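Side-chain contact in threonine synthase (Brucella melitensis bv. 1, PDB 4F4F), which probably catalyses the pyridoxal-phosphate-dependent conversion of O-phospho-L-homoserine and water to L-threonine and phosphate, the last step of threonine biosynthesis: residues L106-F109 with A115-D118. Residues are numbered along the deposited sequence; the frame is centred on the assembly and turned at random.
With PLP (pyridoxal-5'-phosphate), chain C.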
ATOM      1  N   LEU A 106       4.022  -2.697  14.837  1.00 11.32           N
ATOM      2  CA  LEU A 106       2.709  -3.107  14.346  1.00 11.07           C
ATOM      3  C   LEU A 106       2.957  -4.060  13.177  1.00 11.29           C
ATOM      4  O   LEU A 106       3.464  -3.656  12.131  1.00 11.15           O
ATOM      5  CB  LEU A 106       1.883  -1.923  13.836  1.00 10.73           C
ATOM      6  CG  LEU A 106       0.434  -2.228  13.420  1.00 10.54           C
ATOM      7  CD1 LEU A 106      -0.320  -2.899  14.566  1.00 10.55           C
ATOM      8  CD2 LEU A 106      -0.244  -0.914  13.066  1.00 10.53           C
ATOM      9  N   GLU A 107       2.620  -5.328  13.374  1.00 11.60           N
ATOM     10  CA  GLU A 107       2.929  -6.361  12.384  1.00 11.95           C
ATOM     11  C   GLU A 107       1.836  -6.410  11.336  1.00 11.81           C
ATOM     12  O   GLU A 107       0.725  -6.915  11.591  1.00 11.70           O
ATOM     13  CB  GLU A 107       3.063  -7.712  13.073  1.00 12.55           C
ATOM     14  CG  GLU A 107       4.230  -7.748  14.047  1.00 12.92           C
ATOM     15  CD  GLU A 107       4.468  -9.111  14.663  1.00 13.80           C
ATOM     16  OE1 GLU A 107       3.505  -9.918  14.801  1.00 13.87           O
ATOM     17  OE2 GLU A 107       5.641  -9.375  15.002  1.00 14.13           O
ATOM     18  N   LEU A 108       2.152  -5.927  10.150  1.00 11.78           N
ATOM     19  CA  LEU A 108       1.188  -5.943   9.038  1.00 11.90           C
ATOM     20  C   LEU A 108       1.342  -7.134   8.093  1.00 12.45           C
ATOM     21  O   LEU A 108       0.898  -7.083   6.925  1.00 12.84           O
ATOM     22  CB  LEU A 108       1.305  -4.620   8.285  1.00 11.64           C
ATOM     23  CG  LEU A 108       1.124  -3.365   9.135  1.00 11.41           C
ATOM     24  CD1 LEU A 108       1.308  -2.112   8.243  1.00 11.25           C
ATOM     25  CD2 LEU A 108      -0.228  -3.402   9.856  1.00 11.21           C
ATOM     26  N   PHE A 109       1.995  -8.197   8.585  1.00 12.68           N
ATOM     27  CA  PHE A 109       2.420  -9.299   7.731  1.00 13.02           C
ATOM     28  C   PHE A 109       1.801 -10.659   8.065  1.00 13.57           C
ATOM     29  O   PHE A 109       2.328 -11.693   7.683  1.00 13.88           O
ATOM     30  CB  PHE A 109       3.964  -9.384   7.720  1.00 13.27           C
ATOM     31  CG  PHE A 109       4.601  -9.509   9.093  1.00 13.10           C
ATOM     32  CD1 PHE A 109       4.446 -10.657   9.862  1.00 13.44           C
ATOM     33  CD2 PHE A 109       5.414  -8.486   9.595  1.00 12.98           C
ATOM     34  CE1 PHE A 109       5.072 -10.786  11.134  1.00 13.52           C
ATOM     35  CE2 PHE A 109       6.016  -8.604  10.842  1.00 13.11           C
ATOM     36  CZ  PHE A 109       5.855  -9.764  11.611  1.00 13.26           C
ATOM     37  N   ALA A 115       2.812  -9.600   3.813  1.00 14.86           N
ATOM     38  CA  ALA A 115       3.184  -8.215   3.557  1.00 14.65           C
ATOM     39  C   ALA A 115       1.989  -7.257   3.585  1.00 14.29           C
ATOM     40  O   ALA A 115       0.852  -7.632   3.354  1.00 13.49           O
ATOM     41  CB  ALA A 115       3.920  -8.095   2.231  1.00 15.52           C
ATOM     42  N   PHE A 116       2.293  -6.007   3.882  1.00 14.42           N
ATOM     43  CA  PHE A 116       1.271  -5.058   4.298  1.00 14.91           C
ATOM     44  C   PHE A 116       0.258  -4.728   3.186  1.00 14.41           C
ATOM     45  O   PHE A 116      -0.871  -4.338   3.493  1.00 13.29           O
ATOM     46  CB  PHE A 116       1.935  -3.791   4.864  1.00 16.00           C
ATOM     47  CG  PHE A 116       2.092  -2.730   3.858  1.00 17.86           C
ATOM     48  CD1 PHE A 116       3.113  -2.779   2.966  1.00 19.43           C
ATOM     49  CD2 PHE A 116       1.169  -1.711   3.775  1.00 18.99           C
ATOM     50  CE1 PHE A 116       3.230  -1.819   2.010  1.00 21.38           C
ATOM     51  CE2 PHE A 116       1.300  -0.736   2.798  1.00 20.07           C
ATOM     52  CZ  PHE A 116       2.323  -0.801   1.925  1.00 20.20           C
ATOM     53  N   LYS A 117       0.635  -4.902   1.909  1.00 14.37           N
ATOM     54  CA  LYS A 117      -0.341  -4.692   0.805  1.00 14.65           C
ATOM     55  C   LYS A 117      -1.575  -5.621   0.867  1.00 13.50           C
ATOM     56  O   LYS A 117      -2.641  -5.281   0.355  1.00 13.07           O
ATOM     57  CB  LYS A 117       0.355  -4.715  -0.573  1.00 15.78           C
ATOM     58  CG  LYS A 117       1.246  -3.509  -0.757  1.00 16.97           C
ATOM     59  CD  LYS A 117       1.938  -3.491  -2.110  1.00 18.05           C
ATOM     60  CE  LYS A 117       2.930  -2.335  -2.236  1.00 19.43           C
ATOM     61  NZ  LYS A 117       4.046  -2.445  -1.281  1.00 20.18           N
ATOM     62  N   ASP A 118      -1.472  -6.732   1.592  1.00 13.07           N
ATOM     63  CA  ASP A 118      -2.619  -7.586   1.838  1.00 12.70           C
ATOM     64  C   ASP A 118      -3.770  -6.849   2.515  1.00 12.04           C
ATOM     65  O   ASP A 118      -4.918  -7.172   2.259  1.00 11.69           O
ATOM     66  CB  ASP A 118      -2.284  -8.744   2.759  1.00 13.08           C
ATOM     67  CG  ASP A 118      -1.315  -9.728   2.151  1.00 13.73           C
ATOM     68  OD1 ASP A 118      -1.253  -9.856   0.906  1.00 14.13           O
ATOM     69  OD2 ASP A 118      -0.594 -10.380   2.937  1.00 14.00           O
TER
HETATM   70  N1  PLP C 501       7.420  -1.865   2.849  1.00 27.62           N
HETATM   71  C2  PLP C 501       6.998  -2.984   2.145  1.00 28.25           C
HETATM   72  C2A PLP C 501       7.316  -4.406   2.553  1.00 25.07           C
HETATM   73  C3  PLP C 501       6.158  -2.801   0.926  1.00 28.17           C
HETATM   74  O3  PLP C 501       5.729  -3.913   0.229  1.00 27.53           O
HETATM   75  C4  PLP C 501       5.845  -1.383   0.519  1.00 28.03           C
HETATM   76  C4A PLP C 501       5.006  -1.055  -0.674  1.00 29.41           C
HETATM   77  C5  PLP C 501       6.339  -0.259   1.353  1.00 29.49           C
HETATM   78  C6  PLP C 501       7.104  -0.584   2.499  1.00 28.80           C
HETATM   79  C5A PLP C 501       5.971   1.188   0.966  1.00 30.33           C
HETATM   80  O4P PLP C 501       4.514   1.486   1.029  1.00 32.53           O
HETATM   81  P   PLP C 501       3.782   2.849   0.471  1.00 30.14           P
HETATM   82  O1P PLP C 501       4.567   4.002   1.078  1.00 31.48           O
HETATM   83  O2P PLP C 501       3.920   2.739  -1.034  1.00 29.36           O
HETATM   84  O3P PLP C 501       2.332   2.823   0.908  1.00 31.51           O
HETATM   85  O   HOH W   1      -0.027  -9.294   5.591  1.00 12.48           O
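L108 and F116 meet where strand 103-107 ends and the chain returns toward helix 117-134, through a loop leading to the cofactor lysine K117 of this threonine synthase, a PLP enzyme of fold type II. The apolar contact is made near the backbone: L108 CB lies 3.6 Å from F116 CB. With L108 CG anti to the carbonyl carbon (chi1 -55°), CD1 of the same leucine comes up beside the phenylalanine CB and approaches its ring obliquely; Y238 of helix 236-245 touches both side chains. F109 adds less, with its CA 3.9 Å from A115 N; its ring turns away to meet H416 edge-to-face, and E107 CB lies over one of its faces, offset toward the rim.

Polar contacts centre on L108 O. It receives a CA-H...O contact from F116 CA at 3.3 Å, with 143° at the hydrogen. Water 1 also links the two segments, lying 2.7 Å from L108 O and 2.9 Å from A115 O. A115 O also accepts a backbone hydrogen bond from D118 N.

On the cofactor side, the F116 ring turns its edge to the pyridine, with CE1 close to PLP C4, while K117 CG covers part of one ring face. Backbone nitrogens of G260, N261, F262 and D264, together with T414 OG1, also hold PLP. The K117 chain is extended until its bend at chi4 (64°). Its NZ is modelled as covalently linked to PLP C4A at 1.8 Å, long for the C=N bond of an internal aldimine, so a Schiff base is only tentatively indicated; NZ also makes a weak hydrogen bond to PLP O3, 2.7 Å from NZ.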